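Side-chain contacts in hypothetical protein PurS (Thermus thermophilus, PDB 2DGB), which is of unknown function but belongs to the PurS family, with a beta-alpha-beta-alpha-beta chain that pairs with a second copy: residues Asp18-Gly21 and Arg22-Gly26; Phe48-Asn52 and Leu53-Glu57; Glu58-Lys61 and Ala62-Ala65. All coordinates share one frame; numbering follows the deposited sequence.

Contact 1 of 3, residues Asp18-Gly21 and Arg22-Gly26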
ATOM      1  N   ASP A  18     -11.004   3.568  11.455  1.00 20.43           N
ATOM      2  CA  ASP A  18     -10.819   2.696  10.294  1.00 18.71           C
ATOM      3  C   ASP A  18     -11.722   1.466  10.421  1.00 18.44           C
ATOM      4  O   ASP A  18     -11.275   0.398  10.848  1.00 18.39           O
ATOM      5  CB  ASP A  18      -9.354   2.247  10.204  1.00 17.70           C
ATOM      6  CG  ASP A  18      -9.065   1.424   8.955  1.00 18.49           C
ATOM      7  OD1 ASP A  18     -10.019   0.958   8.298  1.00 17.03           O
ATOM      8  OD2 ASP A  18      -7.872   1.229   8.637  1.00 19.59           O
ATOM      9  N   PRO A  19     -13.002   1.594  10.030  1.00 17.34           N
ATOM     10  CA  PRO A  19     -13.946   0.475  10.119  1.00 17.85           C
ATOM     11  C   PRO A  19     -13.529  -0.794   9.377  1.00 18.16           C
ATOM     12  O   PRO A  19     -13.695  -1.896   9.892  1.00 18.13           O
ATOM     13  CB  PRO A  19     -15.250   1.074   9.576  1.00 18.36           C
ATOM     14  CG  PRO A  19     -14.778   2.145   8.644  1.00 19.19           C
ATOM     15  CD  PRO A  19     -13.639   2.770   9.409  1.00 17.06           C
ATOM     16  N   GLN A  20     -12.997  -0.646   8.173  1.00 18.33           N
ATOM     17  CA  GLN A  20     -12.574  -1.811   7.413  1.00 19.66           C
ATOM     18  C   GLN A  20     -11.480  -2.546   8.190  1.00 18.59           C
ATOM     19  O   GLN A  20     -11.521  -3.769   8.330  1.00 18.20           O
ATOM     20  CB  GLN A  20     -12.069  -1.386   6.027  1.00 21.39           C
ATOM     21  CG  GLN A  20     -11.674  -2.543   5.121  1.00 25.64           C
ATOM     22  CD  GLN A  20     -12.766  -3.598   4.995  1.00 27.28           C
ATOM     23  OE1 GLN A  20     -13.946  -3.277   4.847  1.00 26.00           O
ATOM     24  NE2 GLN A  20     -12.370  -4.865   5.037  1.00 28.16           N
ATOM     25  N   GLY A  21     -10.513  -1.793   8.709  1.00 18.89           N
ATOM     26  CA  GLY A  21      -9.436  -2.401   9.474  1.00 19.96           C
ATOM     27  C   GLY A  21      -9.986  -3.135  10.690  1.00 20.59           C
ATOM     28  O   GLY A  21      -9.515  -4.215  11.050  1.00 20.82           O
ATOM     29  N   ARG A  22     -10.993  -2.550  11.325  1.00 19.65           N
ATOM     30  CA  ARG A  22     -11.593  -3.171  12.495  1.00 19.20           C
ATOM     31  C   ARG A  22     -12.300  -4.461  12.099  1.00 18.49           C
ATOM     32  O   ARG A  22     -12.234  -5.455  12.821  1.00 19.03           O
ATOM     33  CB  ARG A  22     -12.558  -2.192  13.166  1.00 21.49           C
ATOM     34  CG  ARG A  22     -11.826  -1.084  13.918  1.00 23.34           C
ATOM     35  CD  ARG A  22     -12.692   0.141  14.149  1.00 26.06           C
ATOM     36  NE  ARG A  22     -12.001   1.145  14.959  1.00 27.73           N
ATOM     37  CZ  ARG A  22     -12.073   1.224  16.285  1.00 28.94           C
ATOM     38  NH1 ARG A  22     -11.399   2.171  16.929  1.00 29.85           N
ATOM     39  NH2 ARG A  22     -12.833   0.375  16.970  1.00 25.86           N
ATOM     40  N   ALA A  23     -12.962  -4.449  10.944  1.00 16.07           N
ATOM     41  CA  ALA A  23     -13.659  -5.639  10.461  1.00 15.76           C
ATOM     42  C   ALA A  23     -12.651  -6.763  10.189  1.00 16.60           C
ATOM     43  O   ALA A  23     -12.920  -7.931  10.482  1.00 13.61           O
ATOM     44  CB  ALA A  23     -14.444  -5.315   9.184  1.00 14.49           C
ATOM     45  N   VAL A  24     -11.491  -6.407   9.638  1.00 14.81           N
ATOM     46  CA  VAL A  24     -10.462  -7.404   9.336  1.00 16.45           C
ATOM     47  C   VAL A  24      -9.888  -8.028  10.615  1.00 17.90           C
ATOM     48  O   VAL A  24      -9.659  -9.237  10.676  1.00 16.79           O
ATOM     49  CB  VAL A  24      -9.303  -6.788   8.504  1.00 16.99           C
ATOM     50  CG1 VAL A  24      -8.192  -7.806   8.317  1.00 15.79           C
ATOM     51  CG2 VAL A  24      -9.822  -6.336   7.130  1.00 15.00           C
ATOM     52  N   GLU A  25      -9.649  -7.204  11.633  1.00 17.98           N
ATOM     53  CA  GLU A  25      -9.109  -7.716  12.889  1.00 19.66           C
ATOM     54  C   GLU A  25     -10.054  -8.798  13.389  1.00 21.25           C
ATOM     55  O   GLU A  25      -9.627  -9.883  13.788  1.00 21.91           O
ATOM     56  CB  GLU A  25      -9.026  -6.602  13.941  1.00 20.98           C
ATOM     57  CG  GLU A  25      -8.275  -5.366  13.486  1.00 21.70           C
ATOM     58  CD  GLU A  25      -8.409  -4.209  14.461  1.00 23.95           C
ATOM     59  OE1 GLU A  25      -9.399  -4.181  15.223  1.00 22.40           O
ATOM     60  OE2 GLU A  25      -7.538  -3.318  14.451  1.00 25.05           O
ATOM     61  N   GLY A  26     -11.345  -8.485  13.359  1.00 20.66           N
ATOM     62  CA  GLY A  26     -12.348  -9.422  13.819  1.00 20.35           C
ATOM     63  C   GLY A  26     -12.311 -10.735  13.070  1.00 21.80           C
ATOM     64  O   GLY A  26     -12.307 -11.799  13.687  1.00 24.47           O
TER
HETATM   65  O   HOH W   1      -9.864   2.641  13.839  1.00 26.20           O
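One water oxygen ties Asp18 to Arg22 across the first turn of helix 19-30, accepting from Asp18 N and from Arg22 NE, each at 2.8 Å. The water meets the guanidinium at its edge and in its plane. In Arg22 a chi1 of -74° puts CG beside the backbone N and 3.5 Å from Asp18 O, and the extended chain beyond it carries NE to the water. This same carbonyl oxygen accepts from Arg22 N in the first of the regular helical bonds. The acidic and basic groups themselves stay apart, with Asp18 OD1 7.0 Å from Arg22 NE, so the link between the two residues runs through water and backbone rather than through a salt bridge.

Asp18 is the N-cap. Its OD1 accepts from Gly21 N at 2.8 Å with a nearly straight N-H (163°), the donor standing well above the carboxylate plane. A negative group here would probably interact favourably with the helix dipole. One turn on, Glu25 CG, beside its own backbone N, lies 3.0 Å from Gly21 O, a tight approach alongside the bond that Gly21 O accepts from Glu25 N. On another flank Gln20, bent at chi2 (52°), swings its amide forward and sets NE2 3.6 Å from Val24 CG2.

Both acids also clamp the helix to strand 37-49: Asp18 OD2 accepts from Val40 N, and Glu25 OE2 from Val38 N. In the same part of the helix Gln20 packs on Val40 and Val24 on Val38, so this face of helix 19-30 lies against the start of the strand that follows it.

Contact 2 of 3, residues Phe48-Asn52 and Leu53-Glu57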
ATOM      1  N   PHE A  48       5.475   7.175 -14.322  1.00 12.79           N
ATOM      2  CA  PHE A  48       5.422   8.536 -14.829  1.00 13.54           C
ATOM      3  C   PHE A  48       6.807   9.010 -15.273  1.00 15.20           C
ATOM      4  O   PHE A  48       7.818   8.434 -14.878  1.00 15.07           O
ATOM      5  CB  PHE A  48       4.909   9.451 -13.723  1.00 13.14           C
ATOM      6  CG  PHE A  48       5.855   9.570 -12.559  1.00 13.83           C
ATOM      7  CD1 PHE A  48       6.655  10.700 -12.411  1.00 11.96           C
ATOM      8  CD2 PHE A  48       5.971   8.540 -11.630  1.00 13.35           C
ATOM      9  CE1 PHE A  48       7.560  10.803 -11.353  1.00 14.93           C
ATOM     10  CE2 PHE A  48       6.876   8.631 -10.566  1.00 14.30           C
ATOM     11  CZ  PHE A  48       7.671   9.767 -10.430  1.00 14.06           C
ATOM     12  N   PRO A  49       6.864  10.092 -16.072  1.00 14.49           N
ATOM     13  CA  PRO A  49       8.120  10.659 -16.579  1.00 16.16           C
ATOM     14  C   PRO A  49       8.719  11.756 -15.703  1.00 16.52           C
ATOM     15  O   PRO A  49       8.004  12.439 -14.961  1.00 13.66           O
ATOM     16  CB  PRO A  49       7.705  11.209 -17.935  1.00 16.14           C
ATOM     17  CG  PRO A  49       6.378  11.809 -17.606  1.00 17.38           C
ATOM     18  CD  PRO A  49       5.714  10.718 -16.754  1.00 15.34           C
ATOM     19  N   ALA A  50      10.036  11.927 -15.810  1.00 16.60           N
ATOM     20  CA  ALA A  50      10.747  12.955 -15.051  1.00 17.45           C
ATOM     21  C   ALA A  50      12.137  13.163 -15.654  1.00 18.16           C
ATOM     22  O   ALA A  50      12.699  12.252 -16.258  1.00 17.06           O
ATOM     23  CB  ALA A  50      10.864  12.547 -13.581  1.00 16.26           C
ATOM     24  N   GLU A  51      12.687  14.360 -15.481  1.00 18.67           N
ATOM     25  CA  GLU A  51      14.002  14.692 -16.022  1.00 20.66           C
ATOM     26  C   GLU A  51      15.112  13.845 -15.416  1.00 19.72           C
ATOM     27  O   GLU A  51      16.048  13.434 -16.110  1.00 18.06           O
ATOM     28  CB  GLU A  51      14.303  16.173 -15.778  1.00 25.33           C
ATOM     29  CG  GLU A  51      13.513  17.136 -16.655  1.00 29.75           C
ATOM     30  CD  GLU A  51      14.087  17.246 -18.060  1.00 35.35           C
ATOM     31  OE1 GLU A  51      15.333  17.288 -18.192  1.00 35.52           O
ATOM     32  OE2 GLU A  51      13.298  17.306 -19.028  1.00 37.02           O
ATOM     33  N   ASN A  52      15.004  13.589 -14.119  1.00 17.50           N
ATOM     34  CA  ASN A  52      16.000  12.797 -13.415  1.00 20.12           C
ATOM     35  C   ASN A  52      15.405  12.223 -12.140  1.00 19.37           C
ATOM     36  O   ASN A  52      14.251  12.490 -11.812  1.00 18.43           O
ATOM     37  CB  ASN A  52      17.211  13.664 -13.076  1.00 21.50           C
ATOM     38  CG  ASN A  52      16.831  14.913 -12.301  1.00 24.17           C
ATOM     39  OD1 ASN A  52      16.342  14.837 -11.170  1.00 23.67           O
ATOM     40  ND2 ASN A  52      17.048  16.072 -12.911  1.00 24.87           N
ATOM     41  N   LEU A  53      16.202  11.441 -11.423  1.00 19.14           N
ATOM     42  CA  LEU A  53      15.746  10.816 -10.189  1.00 19.17           C
ATOM     43  C   LEU A  53      15.317  11.827  -9.138  1.00 19.47           C
ATOM     44  O   LEU A  53      14.326  11.613  -8.437  1.00 22.38           O
ATOM     45  CB  LEU A  53      16.843   9.922  -9.610  1.00 20.49           C
ATOM     46  CG  LEU A  53      16.403   9.056  -8.427  1.00 20.82           C
ATOM     47  CD1 LEU A  53      15.365   8.053  -8.896  1.00 20.49           C
ATOM     48  CD2 LEU A  53      17.610   8.333  -7.833  1.00 24.05           C
ATOM     49  N   LEU A  54      16.055  12.925  -9.019  1.00 18.70           N
ATOM     50  CA  LEU A  54      15.711  13.935  -8.031  1.00 19.85           C
ATOM     51  C   LEU A  54      14.348  14.522  -8.342  1.00 19.86           C
ATOM     52  O   LEU A  54      13.493  14.627  -7.466  1.00 18.79           O
ATOM     53  CB  LEU A  54      16.754  15.052  -7.994  1.00 21.80           C
ATOM     54  CG  LEU A  54      17.766  14.938  -6.851  1.00 27.34           C
ATOM     55  CD1 LEU A  54      18.613  13.692  -7.037  1.00 27.08           C
ATOM     56  CD2 LEU A  54      18.640  16.178  -6.815  1.00 28.71           C
ATOM     57  N   GLU A  55      14.148  14.903  -9.595  1.00 18.29           N
ATOM     58  CA  GLU A  55      12.876  15.470 -10.000  1.00 19.54           C
ATOM     59  C   GLU A  55      11.775  14.421  -9.915  1.00 18.19           C
ATOM     60  O   GLU A  55      10.613  14.755  -9.682  1.00 18.53           O
ATOM     61  CB  GLU A  55      12.958  16.015 -11.427  1.00 21.38           C
ATOM     62  CG  GLU A  55      11.628  16.552 -11.930  1.00 27.34           C
ATOM     63  CD  GLU A  55      11.699  17.045 -13.358  1.00 29.17           C
ATOM     64  OE1 GLU A  55      12.311  18.110 -13.592  1.00 32.97           O
ATOM     65  OE2 GLU A  55      11.149  16.362 -14.244  1.00 29.49           O
ATOM     66  N   ALA A  56      12.134  13.155 -10.108  1.00 15.31           N
ATOM     67  CA  ALA A  56      11.144  12.084 -10.030  1.00 16.69           C
ATOM     68  C   ALA A  56      10.693  11.911  -8.578  1.00 16.34           C
ATOM     69  O   ALA A  56       9.513  11.682  -8.301  1.00 17.20           O
ATOM     70  CB  ALA A  56      11.736  10.779 -10.560  1.00 14.85           C
ATOM     71  N   GLU A  57      11.643  12.012  -7.654  1.00 17.40           N
ATOM     72  CA  GLU A  57      11.346  11.882  -6.234  1.00 17.48           C
ATOM     73  C   GLU A  57      10.414  13.024  -5.855  1.00 17.33           C
ATOM     74  O   GLU A  57       9.430  12.833  -5.134  1.00 16.69           O
ATOM     75  CB  GLU A  57      12.637  11.964  -5.411  1.00 18.60           C
ATOM     76  CG  GLU A  57      12.422  12.120  -3.904  1.00 22.55           C
ATOM     77  CD  GLU A  57      12.169  10.807  -3.183  1.00 26.54           C
ATOM     78  OE1 GLU A  57      11.769  10.853  -2.000  1.00 30.43           O
ATOM     79  OE2 GLU A  57      12.378   9.731  -3.785  1.00 27.92           O
TER
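An N-cap marks the turn from strand 37-49 into helix 53-67, where Asn52 OD1 accepts from Glu55 N at 2.7 Å, the N-H tilted from the amide carbonyl plane. Asn52 CG sits between the backbone N and the carbonyl carbon (chi1 55°), which folds the amide back over the first helical turn. Glu55 answers in the reverse direction: its extended side chain brings OE2 to 2.8 Å from Glu51 N, with an almost straight N-H (172°) arriving from above the carboxylate plane. The same carboxylate lies against Glu51, Glu55 OE1 being 3.4 Å from Glu51 CG.

Apolar groups meet beside these bonds. Ala50 CB presses on Ala56 CB at 3.6 Å, and the edge of the Phe48 ring points at the helix backbone, with CZ 3.4 Å from Ala56 O. Tyr4 of strand 3-12 adjoins both alanines, and Pro34 of the second subunit packs on Phe48.

Side chain and backbone thus exchange bonds in both directions around the turn. Glu51 OE2 stands 5.3 Å from Glu55 OE2; the helix N-terminus, and to a lesser degree Lys59, bonded through NZ to Pro49 O and only weakly paired with Glu55, would probably ease this like-charge repulsion.

Contact 3 of 3, residues Glu58-Lys61 and Ala62-Ala65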
ATOM      1  N   GLU A  58      10.724  14.213  -6.366  1.00 17.47           N
ATOM      2  CA  GLU A  58       9.930  15.399  -6.092  1.00 18.79           C
ATOM      3  C   GLU A  58       8.523  15.255  -6.639  1.00 19.78           C
ATOM      4  O   GLU A  58       7.552  15.621  -5.971  1.00 17.48           O
ATOM      5  CB  GLU A  58      10.586  16.637  -6.708  1.00 19.15           C
ATOM      6  CG  GLU A  58       9.884  17.933  -6.361  1.00 22.22           C
ATOM      7  CD  GLU A  58      10.590  19.144  -6.936  1.00 25.81           C
ATOM      8  OE1 GLU A  58      10.244  20.281  -6.549  1.00 26.74           O
ATOM      9  OE2 GLU A  58      11.489  18.954  -7.778  1.00 26.27           O
ATOM     10  N   LYS A  59       8.413  14.738  -7.863  1.00 18.74           N
ATOM     11  CA  LYS A  59       7.105  14.542  -8.481  1.00 19.77           C
ATOM     12  C   LYS A  59       6.314  13.485  -7.720  1.00 19.57           C
ATOM     13  O   LYS A  59       5.104  13.620  -7.534  1.00 20.61           O
ATOM     14  CB  LYS A  59       7.249  14.098  -9.937  1.00 20.37           C
ATOM     15  CG  LYS A  59       7.746  15.178 -10.879  1.00 24.28           C
ATOM     16  CD  LYS A  59       7.757  14.671 -12.313  1.00 26.36           C
ATOM     17  CE  LYS A  59       8.005  15.796 -13.302  1.00 30.60           C
ATOM     18  NZ  LYS A  59       7.799  15.322 -14.698  1.00 34.45           N
ATOM     19  N   ALA A  60       6.995  12.429  -7.288  1.00 17.07           N
ATOM     20  CA  ALA A  60       6.324  11.364  -6.547  1.00 17.82           C
ATOM     21  C   ALA A  60       5.678  11.914  -5.272  1.00 18.32           C
ATOM     22  O   ALA A  60       4.513  11.638  -4.987  1.00 18.56           O
ATOM     23  CB  ALA A  60       7.308  10.271  -6.196  1.00 13.45           C
ATOM     24  N   LYS A  61       6.438  12.688  -4.505  1.00 19.69           N
ATOM     25  CA  LYS A  61       5.916  13.259  -3.272  1.00 22.61           C
ATOM     26  C   LYS A  61       4.831  14.303  -3.540  1.00 23.12           C
ATOM     27  O   LYS A  61       3.952  14.519  -2.700  1.00 23.19           O
ATOM     28  CB  LYS A  61       7.045  13.880  -2.444  1.00 25.44           C
ATOM     29  CG  LYS A  61       8.166  12.906  -2.079  1.00 28.93           C
ATOM     30  CD  LYS A  61       8.752  13.202  -0.701  1.00 34.11           C
ATOM     31  CE  LYS A  61       9.219  14.650  -0.566  1.00 35.93           C
ATOM     32  NZ  LYS A  61      10.310  14.989  -1.520  1.00 39.47           N
ATOM     33  N   ALA A  62       4.889  14.949  -4.703  1.00 20.80           N
ATOM     34  CA  ALA A  62       3.896  15.963  -5.054  1.00 20.16           C
ATOM     35  C   ALA A  62       2.556  15.293  -5.348  1.00 20.24           C
ATOM     36  O   ALA A  62       1.491  15.833  -5.034  1.00 19.48           O
ATOM     37  CB  ALA A  62       4.355  16.762  -6.275  1.00 18.54           C
HETATM   38  N   MSE A  63       2.614  14.115  -5.956  1.00 17.78           N
HETATM   39  CA  MSE A  63       1.400  13.383  -6.284  1.00 19.96           C
HETATM   40  C   MSE A  63       0.790  12.811  -5.003  1.00 17.00           C
HETATM   41  O   MSE A  63      -0.427  12.746  -4.856  1.00 17.51           O
HETATM   42  CB  MSE A  63       1.713  12.286  -7.308  1.00 21.35           C
HETATM   43  CG  MSE A  63       2.314  12.845  -8.597  1.00 26.30           C
HETATM   44 SE   MSE A  63       2.582  11.539  -9.995  1.00 35.25          SE
HETATM   45  CE  MSE A  63       4.190  10.707  -9.327  1.00 32.66           C
ATOM     46  N   GLY A  64       1.642  12.408  -4.070  1.00 17.49           N
ATOM     47  CA  GLY A  64       1.145  11.901  -2.806  1.00 18.38           C
ATOM     48  C   GLY A  64       0.408  13.029  -2.098  1.00 18.73           C
ATOM     49  O   GLY A  64      -0.686  12.837  -1.577  1.00 18.18           O
ATOM     50  N   ALA A  65       1.010  14.213  -2.092  1.00 18.46           N
ATOM     51  CA  ALA A  65       0.412  15.380  -1.455  1.00 18.79           C
ATOM     52  C   ALA A  65      -0.892  15.770  -2.147  1.00 19.19           C
ATOM     53  O   ALA A  65      -1.846  16.204  -1.501  1.00 20.01           O
ATOM     54  CB  ALA A  65       1.394  16.552  -1.491  1.00 19.67           C
TER
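Two torsions fold the side chain of Met63, a selenomethionine, back over Lys59 and Ala60: chi1 of -59° sets CG beside the backbone N, and a bend at chi3 (-78°) turns the terminal methyl toward the preceding turn. CG thereby comes to 3.1 Å from Lys59 O, a close approach, while CE ends 3.6 Å from Ala60 CA and somewhat farther from the Ala60 methyl. Selenium links these two carbons and itself lies farther from Lys59 O.

Lys59 O accepts twice. It takes a hydrogen bond from Met63 N at 3.0 Å and a weak one from Ala62 N, with the Met63 side chain alongside. Ala60 O is shared in a similar way, firmly with Gly64 N at 3.1 Å and weakly with Met63 N. Forked bonds of this kind mix the i+4 helical pattern with a weaker i+3 component. Ala62 N makes its regular bond to Glu58 O, and Ala62 CB rests 3.4 Å from that oxygen; Ala65 repeats this one turn along, its CB 3.5 Å from Lys61 O. The small side chains thus lie close against the carbonyls of the turn before.

The long chain of Lys59 leads away from the 62-65 turn, and its NZ turns to strand 37-49 and its Pro49 O. Met63 packs on Ile46 and Phe48 of this strand, and Ala60 on Leu77 of strand 73-83, so the helix packs over one face of the sheet, against strands 37-49 and 73-83. His33 of the second subunit packs against both Ala62 and Met63, placing this turn at the dimer contact.

Contacts 2 and 3 are successive parts of helix 53-67, their centres 10 Å apart, and they touch directly. Lys59 NZ lies 2.9 Å from Pro49 O in a hydrogen bond, and the Phe48 ring packs on both Lys59 and Met63, with Phe48 CE2 3.6 Å from Met63 CE. Contact 1, on helix 19-30, lies on the opposite side of the chain's centre: its nearest atoms are about 24 Å from contact 2 and about 17 Å from contact 3. Strand 37-49 bridges that separation, since helix 19-30 is fastened near the beginning of the strand and contact 2 forms at the strand's end. Contacts 1 and 2 are both N-capped helix starts.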